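Local coordinates for protein alcohol dehydrogenase (Escherichia coli, PDB 5VM2) that probably acts as a zinc-containing, NAD(P)-dependent dehydrogenase that oxidises an alcohol group, although its substrate is unknown, at residues 1-9 / 123-131; 314-324 / 337-345. All coordinates share one frame; numbering follows the deposited sequence.

In the fold
Both contacts reach the mixed sheet that belongs largely to the GroES-like part of the enzyme, and both are only partly buried. Contact 1 lies farther out, its centre about 20 Å from the centre of the chain against about 15 Å for contact 2. It brings the N-terminal strand against a turn that leads into strand 128-132, mostly through side-chain bonds to backbone groups, many of them weak. Contact 2 is a regular parallel strand pair within the sheet itself, held by straighter backbone bonds and aliphatic packing. The two meet directly where Tyr321 and Ile345 of contact 2 reach Ser4 and His127 of contact 1.

Contact 1 (1-9 / 123-131); sequences MKNSKAILQ and GALTHYLCH
Lys2 O lies at the edge of the Tyr128 ring, near its plane and 3.4 Å from CE2. Asn3 follows with the richest set of polar contacts. Its CG stands anti to the backbone N (chi1 -162°), which carries the amide across the turn at about a right angle to Thr126. There OD1 accepts two weak bonds, from the backbone N atoms of His127 and Tyr128, while Asn3 ND2 donates to Tyr128 O at 3.3 Å and more weakly to Thr126 OG1. The amide thus bonds to three consecutive residues, 126 to 128, though mostly weakly, which probably restrains its rotation.

Ser4 contributes from both backbone and side chain. Ser4 O takes a short bond of 2.6 Å from Thr126 OG1, and a weak one from His127 N. Ser4 OG sits at the edge of the imidazole, 3.2 Å from His127 CD2, and is also hydrogen-bonded to Tyr321 OH, whose ring meets that of His127 edge-to-face. Lys5 forms a single backbone bridge with Thr126; its CG runs alongside OG1 of that threonine before the chain leads away to a salt bridge with Glu60. At Ala6 the backbone N donates to Leu125 O (3.0 Å, 164° at the hydrogen), and Ala6 CB touches Leu125 CB at 3.8 Å. A water donates to both Ala6 O and Leu125 O, at 2.6 Å from the former.

Leu125 is the centre of an inverse gamma turn, and the contact joins this turn of the GroES-like domain, just ahead of strand 128-132, to the N-terminal beta hairpin 3-10/13-19.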
loop_
_atom_site.group_PDB
_atom_site.type_symbol
_atom_site.label_atom_id
_atom_site.label_comp_id
_atom_site.label_asym_id
_atom_site.label_seq_id
_atom_site.Cartn_x
_atom_site.Cartn_y
_atom_site.Cartn_z
ATOM N N MET A 1 -18.397 21.559 11.206
ATOM C CA MET A 1 -18.309 23.013 11.193
ATOM C C MET A 1 -16.855 23.471 11.306
ATOM O O MET A 1 -16.487 24.533 10.802
ATOM C CB MET A 1 -19.148 23.610 12.327
ATOM C CG MET A 1 -19.085 25.127 12.419
ATOM S SD MET A 1 -19.617 25.751 14.023
ATOM C CE MET A 1 -19.258 27.497 13.844
ATOM N N LYS A 2 -16.053 22.644 11.967
ATOM C CA LYS A 2 -14.639 22.913 12.163
ATOM C C LYS A 2 -13.813 21.715 11.710
ATOM O O LYS A 2 -14.329 20.607 11.556
ATOM C CB LYS A 2 -14.350 23.228 13.632
ATOM C CG LYS A 2 -12.875 23.415 13.948
ATOM C CD LYS A 2 -12.473 22.633 15.188
ATOM C CE LYS A 2 -11.025 22.902 15.565
ATOM N NZ LYS A 2 -10.355 21.686 16.103
ATOM N N ASN A 3 -12.526 21.953 11.498
ATOM C CA ASN A 3 -11.592 20.931 11.059
ATOM C C ASN A 3 -10.385 20.888 11.989
ATOM O O ASN A 3 -10.164 21.782 12.811
ATOM C CB ASN A 3 -11.148 21.205 9.614
ATOM C CG ASN A 3 -10.534 19.997 8.946
ATOM O OD1 ASN A 3 -10.685 18.869 9.413
ATOM N ND2 ASN A 3 -9.836 20.226 7.841
ATOM N N SER A 4 -9.604 19.819 11.854
ATOM C CA SER A 4 -8.320 19.692 12.524
ATOM C C SER A 4 -7.461 18.735 11.712
ATOM O O SER A 4 -7.959 18.001 10.856
ATOM C CB SER A 4 -8.473 19.195 13.968
ATOM O OG SER A 4 -8.737 17.802 14.010
ATOM N N LYS A 5 -6.155 18.768 11.966
ATOM C CA LYS A 5 -5.234 17.839 11.328
ATOM C C LYS A 5 -4.217 17.358 12.348
ATOM O O LYS A 5 -3.842 18.091 13.268
ATOM C CB LYS A 5 -4.473 18.456 10.140
ATOM C CG LYS A 5 -5.201 19.527 9.363
ATOM C CD LYS A 5 -4.265 20.240 8.383
ATOM C CE LYS A 5 -3.304 21.187 9.089
ATOM N NZ LYS A 5 -2.547 22.051 8.134
ATOM N N ALA A 6 -3.767 16.122 12.165
ATOM C CA ALA A 6 -2.639 15.583 12.914
ATOM C C ALA A 6 -1.355 15.940 12.177
ATOM O O ALA A 6 -1.196 15.610 10.996
ATOM C CB ALA A 6 -2.766 14.071 13.082
ATOM N N ILE A 7 -0.440 16.609 12.873
ATOM C CA ILE A 7 0.779 17.136 12.277
ATOM C C ILE A 7 1.976 16.490 12.957
ATOM O O ILE A 7 1.957 16.245 14.168
ATOM C CB ILE A 7 0.835 18.676 12.398
ATOM C CG1 ILE A 7 0.019 19.330 11.287
ATOM C CG2 ILE A 7 2.261 19.197 12.379
ATOM C CD1 ILE A 7 -1.384 18.839 11.229
ATOM N N LEU A 8 3.012 16.199 12.172
ATOM C CA LEU A 8 4.311 15.805 12.717
ATOM C C LEU A 8 5.030 17.074 13.162
ATOM O O LEU A 8 5.727 17.730 12.386
ATOM C CB LEU A 8 5.121 15.027 11.687
ATOM C CG LEU A 8 6.487 14.533 12.168
ATOM C CD1 LEU A 8 6.338 13.325 13.085
ATOM C CD2 LEU A 8 7.387 14.211 10.986
ATOM N N GLN A 9 4.839 17.429 14.434
ATOM C CA GLN A 9 5.453 18.635 14.979
ATOM C C GLN A 9 6.975 18.544 14.945
ATOM O O GLN A 9 7.663 19.536 14.678
ATOM C CB GLN A 9 4.950 18.853 16.405
ATOM C CG GLN A 9 5.594 19.995 17.159
ATOM C CD GLN A 9 4.946 20.203 18.512
ATOM O OE1 GLN A 9 5.397 19.659 19.520
ATOM N NE2 GLN A 9 3.870 20.981 18.539
ATOM N N GLY A 123 -1.832 15.735 4.716
ATOM C CA GLY A 123 -2.075 14.432 5.301
ATOM C C GLY A 123 -3.541 14.036 5.264
ATOM O O GLY A 123 -4.434 14.878 5.303
ATOM N N ALA A 124 -3.777 12.723 5.181
ATOM C CA ALA A 124 -5.138 12.209 5.263
ATOM C C ALA A 124 -5.685 12.266 6.683
ATOM O O ALA A 124 -6.903 12.195 6.871
ATOM C CB ALA A 124 -5.193 10.775 4.737
ATOM N N LEU A 125 -4.810 12.391 7.682
ATOM C CA LEU A 125 -5.219 12.504 9.082
ATOM C C LEU A 125 -5.792 13.900 9.314
ATOM O O LEU A 125 -5.117 14.825 9.775
ATOM C CB LEU A 125 -4.045 12.213 10.010
ATOM C CG LEU A 125 -3.567 10.760 9.974
ATOM C CD1 LEU A 125 -2.236 10.602 10.692
ATOM C CD2 LEU A 125 -4.618 9.848 10.583
ATOM N N THR A 126 -7.068 14.045 8.970
ATOM C CA THR A 126 -7.814 15.282 9.152
ATOM C C THR A 126 -9.288 14.931 9.048
ATOM O O THR A 126 -9.649 13.864 8.546
ATOM C CB THR A 126 -7.422 16.344 8.113
ATOM O OG1 THR A 126 -8.183 17.544 8.324
ATOM C CG2 THR A 126 -7.670 15.828 6.707
ATOM N N HIS A 127 -10.142 15.826 9.547
ATOM C CA HIS A 127 -11.574 15.559 9.478
ATOM C C HIS A 127 -12.129 15.799 8.081
ATOM O O HIS A 127 -13.055 15.097 7.661
ATOM C CB HIS A 127 -12.333 16.412 10.498
ATOM C CG HIS A 127 -12.167 15.953 11.913
ATOM N ND1 HIS A 127 -12.729 14.788 12.388
ATOM C CD2 HIS A 127 -11.506 16.505 12.959
ATOM C CE1 HIS A 127 -12.416 14.638 13.664
ATOM N NE2 HIS A 127 -11.676 15.667 14.034
ATOM N N TYR A 128 -11.572 16.761 7.348
ATOM C CA TYR A 128 -12.090 17.163 6.049
ATOM C C TYR A 128 -10.935 17.380 5.085
ATOM O O TYR A 128 -9.941 18.023 5.435
ATOM C CB TYR A 128 -12.918 18.453 6.151
ATOM C CG TYR A 128 -14.186 18.316 6.961
ATOM C CD1 TYR A 128 -15.367 17.892 6.366
ATOM C CD2 TYR A 128 -14.202 18.601 8.320
ATOM C CE1 TYR A 128 -16.533 17.759 7.104
ATOM C CE2 TYR A 128 -15.364 18.469 9.067
ATOM C CZ TYR A 128 -16.525 18.048 8.452
ATOM O OH TYR A 128 -17.684 17.914 9.184
ATOM N N LEU A 129 -11.076 16.855 3.871
ATOM C CA LEU A 129 -10.090 17.094 2.826
ATOM C C LEU A 129 -10.785 17.129 1.471
ATOM O O LEU A 129 -11.903 16.632 1.307
ATOM C CB LEU A 129 -8.973 16.037 2.842
ATOM C CG LEU A 129 -9.260 14.556 2.567
ATOM C CD1 LEU A 129 -9.331 14.242 1.073
ATOM C CD2 LEU A 129 -8.192 13.693 3.221
ATOM N N CYS A 130 -10.097 17.716 0.496
ATOM C CA CYS A 130 -10.584 17.811 -0.871
ATOM C C CYS A 130 -9.723 16.952 -1.784
ATOM O O CYS A 130 -8.509 16.845 -1.589
ATOM C CB CYS A 130 -10.579 19.260 -1.357
ATOM S SG CYS A 130 -11.715 20.324 -0.448
ATOM N N HIS A 131 -10.358 16.342 -2.784
ATOM C CA HIS A 131 -9.649 15.481 -3.714
ATOM C C HIS A 131 -10.284 15.618 -5.087
ATOM O O HIS A 131 -11.505 15.804 -5.178
ATOM C CB HIS A 131 -9.675 14.013 -3.270
ATOM C CG HIS A 131 -8.530 13.206 -3.798
ATOM N ND1 HIS A 131 -7.214 13.537 -3.555
ATOM C CD2 HIS A 131 -8.503 12.092 -4.568
ATOM C CE1 HIS A 131 -6.425 12.658 -4.149
ATOM N NE2 HIS A 131 -7.182 11.770 -4.768
HETATM O O HOH W 1 -2.356 15.424 8.716
#

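Contact 2 (314-324 / 337-345); sequences MVTHIYDYRDV and DIIKGVIKI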
loop_
_atom_site.group_PDB
_atom_site.type_symbol
_atom_site.label_atom_id
_atom_site.label_comp_id
_atom_site.label_asym_id
_atom_site.label_seq_id
_atom_site.Cartn_x
_atom_site.Cartn_y
_atom_site.Cartn_z
ATOM N N MET A 314 -7.416 -8.366 7.751
ATOM C CA MET A 314 -6.033 -7.978 7.988
ATOM C C MET A 314 -5.899 -6.932 9.086
ATOM O O MET A 314 -4.825 -6.825 9.691
ATOM C CB MET A 314 -5.409 -7.472 6.687
ATOM C CG MET A 314 -5.463 -8.510 5.577
ATOM S SD MET A 314 -4.776 -7.923 4.021
ATOM C CE MET A 314 -3.169 -7.345 4.580
ATOM N N VAL A 315 -6.964 -6.190 9.382
ATOM C CA VAL A 315 -6.906 -5.129 10.385
ATOM C C VAL A 315 -6.772 -5.770 11.762
ATOM O O VAL A 315 -7.693 -6.434 12.245
ATOM C CB VAL A 315 -8.135 -4.219 10.315
ATOM C CG1 VAL A 315 -8.036 -3.118 11.362
ATOM C CG2 VAL A 315 -8.255 -3.616 8.932
ATOM N N THR A 316 -5.622 -5.563 12.400
ATOM C CA THR A 316 -5.381 -6.096 13.732
ATOM C C THR A 316 -5.527 -5.052 14.832
ATOM O O THR A 316 -5.655 -5.424 16.003
ATOM C CB THR A 316 -3.980 -6.716 13.803
ATOM O OG1 THR A 316 -3.016 -5.770 13.324
ATOM C CG2 THR A 316 -3.913 -7.967 12.935
ATOM N N HIS A 317 -5.518 -3.765 14.487
ATOM C CA HIS A 317 -5.603 -2.700 15.479
ATOM C C HIS A 317 -6.329 -1.503 14.882
ATOM O O HIS A 317 -6.033 -1.092 13.757
ATOM C CB HIS A 317 -4.211 -2.274 15.960
ATOM C CG HIS A 317 -3.419 -3.379 16.586
ATOM N ND1 HIS A 317 -2.634 -4.239 15.850
ATOM C CD2 HIS A 317 -3.290 -3.761 17.878
ATOM C CE1 HIS A 317 -2.056 -5.107 16.662
ATOM N NE2 HIS A 317 -2.437 -4.838 17.897
ATOM N N ILE A 318 -7.270 -0.949 15.640
ATOM C CA ILE A 318 -7.977 0.271 15.269
ATOM C C ILE A 318 -7.759 1.285 16.380
ATOM O O ILE A 318 -8.073 1.013 17.545
ATOM C CB ILE A 318 -9.476 0.021 15.043
ATOM C CG1 ILE A 318 -9.685 -0.950 13.882
ATOM C CG2 ILE A 318 -10.203 1.335 14.783
ATOM C CD1 ILE A 318 -11.118 -1.405 13.720
ATOM N N TYR A 319 -7.224 2.450 16.026
ATOM C CA TYR A 319 -6.928 3.537 16.946
ATOM C C TYR A 319 -7.916 4.678 16.745
ATOM O O TYR A 319 -8.337 4.959 15.618
ATOM C CB TYR A 319 -5.501 4.058 16.749
ATOM C CG TYR A 319 -4.424 3.009 16.885
ATOM C CD1 TYR A 319 -3.987 2.286 15.783
ATOM C CD2 TYR A 319 -3.854 2.729 18.121
ATOM C CE1 TYR A 319 -3.007 1.321 15.905
ATOM C CE2 TYR A 319 -2.873 1.764 18.253
ATOM C CZ TYR A 319 -2.455 1.064 17.142
ATOM O OH TYR A 319 -1.479 0.103 17.268
ATOM N N ASP A 320 -8.339 5.320 17.828
ATOM C CA ASP A 320 -9.089 6.559 17.704
ATOM C C ASP A 320 -8.166 7.679 17.233
ATOM O O ASP A 320 -6.960 7.676 17.495
ATOM C CB ASP A 320 -9.743 6.933 19.035
ATOM C CG ASP A 320 -11.037 6.176 19.284
ATOM O OD1 ASP A 320 -11.698 5.787 18.297
ATOM O OD2 ASP A 320 -11.396 5.968 20.464
ATOM N N TYR A 321 -8.755 8.646 16.528
ATOM C CA TYR A 321 -7.977 9.740 15.949
ATOM C C TYR A 321 -7.282 10.573 17.026
ATOM O O TYR A 321 -6.112 10.946 16.870
ATOM C CB TYR A 321 -8.898 10.600 15.081
ATOM C CG TYR A 321 -8.343 11.932 14.633
ATOM C CD1 TYR A 321 -7.295 12.010 13.725
ATOM C CD2 TYR A 321 -8.899 13.117 15.096
ATOM C CE1 TYR A 321 -6.804 13.237 13.305
ATOM C CE2 TYR A 321 -8.421 14.342 14.686
ATOM C CZ TYR A 321 -7.374 14.401 13.792
ATOM O OH TYR A 321 -6.907 15.631 13.393
ATOM N N ARG A 322 -7.973 10.863 18.131
ATOM C CA ARG A 322 -7.292 11.666 19.143
ATOM C C ARG A 322 -6.155 10.899 19.811
ATOM O O ARG A 322 -5.228 11.520 20.342
ATOM C CB ARG A 322 -8.290 12.159 20.199
ATOM C CG ARG A 322 -7.644 12.889 21.381
ATOM C CD ARG A 322 -8.674 13.337 22.415
ATOM N NE ARG A 322 -8.190 13.163 23.785
ATOM C CZ ARG A 322 -8.809 13.635 24.864
ATOM N NH1 ARG A 322 -9.936 14.321 24.738
ATOM N NH2 ARG A 322 -8.297 13.429 26.070
ATOM N N ASP A 323 -6.103 9.571 19.677
ATOM C CA ASP A 323 -4.986 8.769 20.160
ATOM C C ASP A 323 -3.913 8.554 19.099
ATOM O O ASP A 323 -3.239 7.516 19.111
ATOM C CB ASP A 323 -5.495 7.420 20.671
ATOM C CG ASP A 323 -6.485 7.564 21.810
ATOM O OD1 ASP A 323 -6.238 8.386 22.717
ATOM O OD2 ASP A 323 -7.514 6.855 21.797
ATOM N N VAL A 324 -3.727 9.516 18.190
ATOM C CA VAL A 324 -2.854 9.242 17.048
ATOM C C VAL A 324 -1.409 9.051 17.494
ATOM O O VAL A 324 -0.668 8.251 16.911
ATOM C CB VAL A 324 -2.983 10.362 15.995
ATOM C CG1 VAL A 324 -2.687 11.723 16.611
ATOM C CG2 VAL A 324 -2.058 10.099 14.812
ATOM N N ASP A 337 3.444 -7.395 16.201
ATOM C CA ASP A 337 2.094 -7.922 16.366
ATOM C C ASP A 337 1.064 -7.231 15.483
ATOM O O ASP A 337 -0.128 -7.532 15.593
ATOM C CB ASP A 337 1.673 -7.825 17.834
ATOM C CG ASP A 337 2.268 -8.930 18.686
ATOM O OD1 ASP A 337 1.985 -10.114 18.407
ATOM O OD2 ASP A 337 3.020 -8.614 19.632
ATOM N N ILE A 338 1.483 -6.325 14.606
ATOM C CA ILE A 338 0.562 -5.561 13.774
ATOM C C ILE A 338 0.665 -6.060 12.340
ATOM O O ILE A 338 1.738 -6.003 11.727
ATOM C CB ILE A 338 0.843 -4.052 13.846
ATOM C CG1 ILE A 338 0.711 -3.554 15.287
ATOM C CG2 ILE A 338 -0.109 -3.298 12.931
ATOM C CD1 ILE A 338 1.027 -2.084 15.457
ATOM N N ILE A 339 -0.449 -6.560 11.811
ATOM C CA ILE A 339 -0.553 -6.787 10.376
ATOM C C ILE A 339 -0.937 -5.496 9.669
ATOM O O ILE A 339 -0.244 -5.037 8.753
ATOM C CB ILE A 339 -1.560 -7.914 10.087
ATOM C CG1 ILE A 339 -1.161 -9.189 10.828
ATOM C CG2 ILE A 339 -1.658 -8.170 8.593
ATOM C CD1 ILE A 339 0.128 -9.794 10.334
ATOM N N LYS A 340 -2.030 -4.877 10.106
ATOM C CA LYS A 340 -2.452 -3.587 9.573
ATOM C C LYS A 340 -3.186 -2.829 10.666
ATOM O O LYS A 340 -4.161 -3.335 11.230
ATOM C CB LYS A 340 -3.351 -3.757 8.346
ATOM C CG LYS A 340 -3.674 -2.448 7.633
ATOM C CD LYS A 340 -2.413 -1.746 7.159
ATOM C CE LYS A 340 -2.723 -0.749 6.058
ATOM N NZ LYS A 340 -1.576 0.162 5.790
ATOM N N GLY A 341 -2.715 -1.628 10.969
ATOM C CA GLY A 341 -3.410 -0.732 11.867
ATOM C C GLY A 341 -4.098 0.364 11.076
ATOM O O GLY A 341 -3.626 0.776 10.019
ATOM N N VAL A 342 -5.242 0.817 11.589
ATOM C CA VAL A 342 -5.963 1.937 11.005
ATOM C C VAL A 342 -6.336 2.901 12.120
ATOM O O VAL A 342 -6.365 2.544 13.300
ATOM C CB VAL A 342 -7.227 1.504 10.227
ATOM C CG1 VAL A 342 -6.883 0.450 9.179
ATOM C CG2 VAL A 342 -8.292 0.994 11.177
ATOM N N ILE A 343 -6.614 4.138 11.728
ATOM C CA ILE A 343 -7.021 5.188 12.651
ATOM C C ILE A 343 -8.441 5.594 12.292
ATOM O O ILE A 343 -8.722 5.948 11.139
ATOM C CB ILE A 343 -6.067 6.391 12.607
ATOM C CG1 ILE A 343 -4.677 5.975 13.094
ATOM C CG2 ILE A 343 -6.609 7.521 13.461
ATOM C CD1 ILE A 343 -3.581 6.934 12.726
ATOM N N LYS A 344 -9.339 5.518 13.271
ATOM C CA LYS A 344 -10.740 5.870 13.095
ATOM C C LYS A 344 -10.920 7.354 13.388
ATOM O O LYS A 344 -10.578 7.823 14.479
ATOM C CB LYS A 344 -11.625 5.027 14.013
ATOM C CG LYS A 344 -13.114 5.256 13.822
ATOM C CD LYS A 344 -13.924 4.429 14.806
ATOM C CE LYS A 344 -15.265 4.028 14.216
ATOM N NZ LYS A 344 -15.965 5.171 13.571
ATOM N N ILE A 345 -11.442 8.100 12.418
ATOM C CA ILE A 345 -11.682 9.524 12.612
ATOM C C ILE A 345 -13.178 9.781 12.721
ATOM O O ILE A 345 -13.864 9.996 11.716
ATOM C CB ILE A 345 -11.058 10.365 11.484
ATOM C CG1 ILE A 345 -9.561 10.084 11.379
ATOM C CG2 ILE A 345 -11.293 11.846 11.738
ATOM C CD1 ILE A 345 -8.925 10.691 10.161
HETATM O O HOH W 2 -12.379 8.048 16.789
#
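Tyr319 and Ile343 are paired in register on neighbouring parallel strands, with side chains on the same face of the sheet. Tyr319 CB lies 4.2 Å from Ile343 CG1, and CG, anti to the carbonyl carbon (chi1 -56°), sends the ring back along its own strand towards His317, its CD1/CE1 edge towards strand 340-344. Tyr319 CD1 then lies 3.4 Å from Val342 O, which is near the ring plane. At the tip, Tyr319 OH touches Ile338 CD1 at 3.8 Å, the two side chains coming from opposite directions, and makes its hydrogen bond with Glu330 of helix 324-333.

The backbone grips this residue from both ends. Tyr319 N donates to Val342 O (2.9 Å) and Lys344 N donates to Tyr319 O (2.6 Å). On the other face, Ile318 CG1 lies 3.6 Å from Val342 CG2, the side chains running alongside each other. Farther back, Ile339 N donates to Thr316 OG1 (3.1 Å), tying the loop before strand 340-344 to strand 315-320; the same hydroxyl shares a hydrogen bond with His317 ND1 of its own strand. The strands run 26° apart and, joined by helix 324-333, form the parallel pair of a beta-alpha-beta unit.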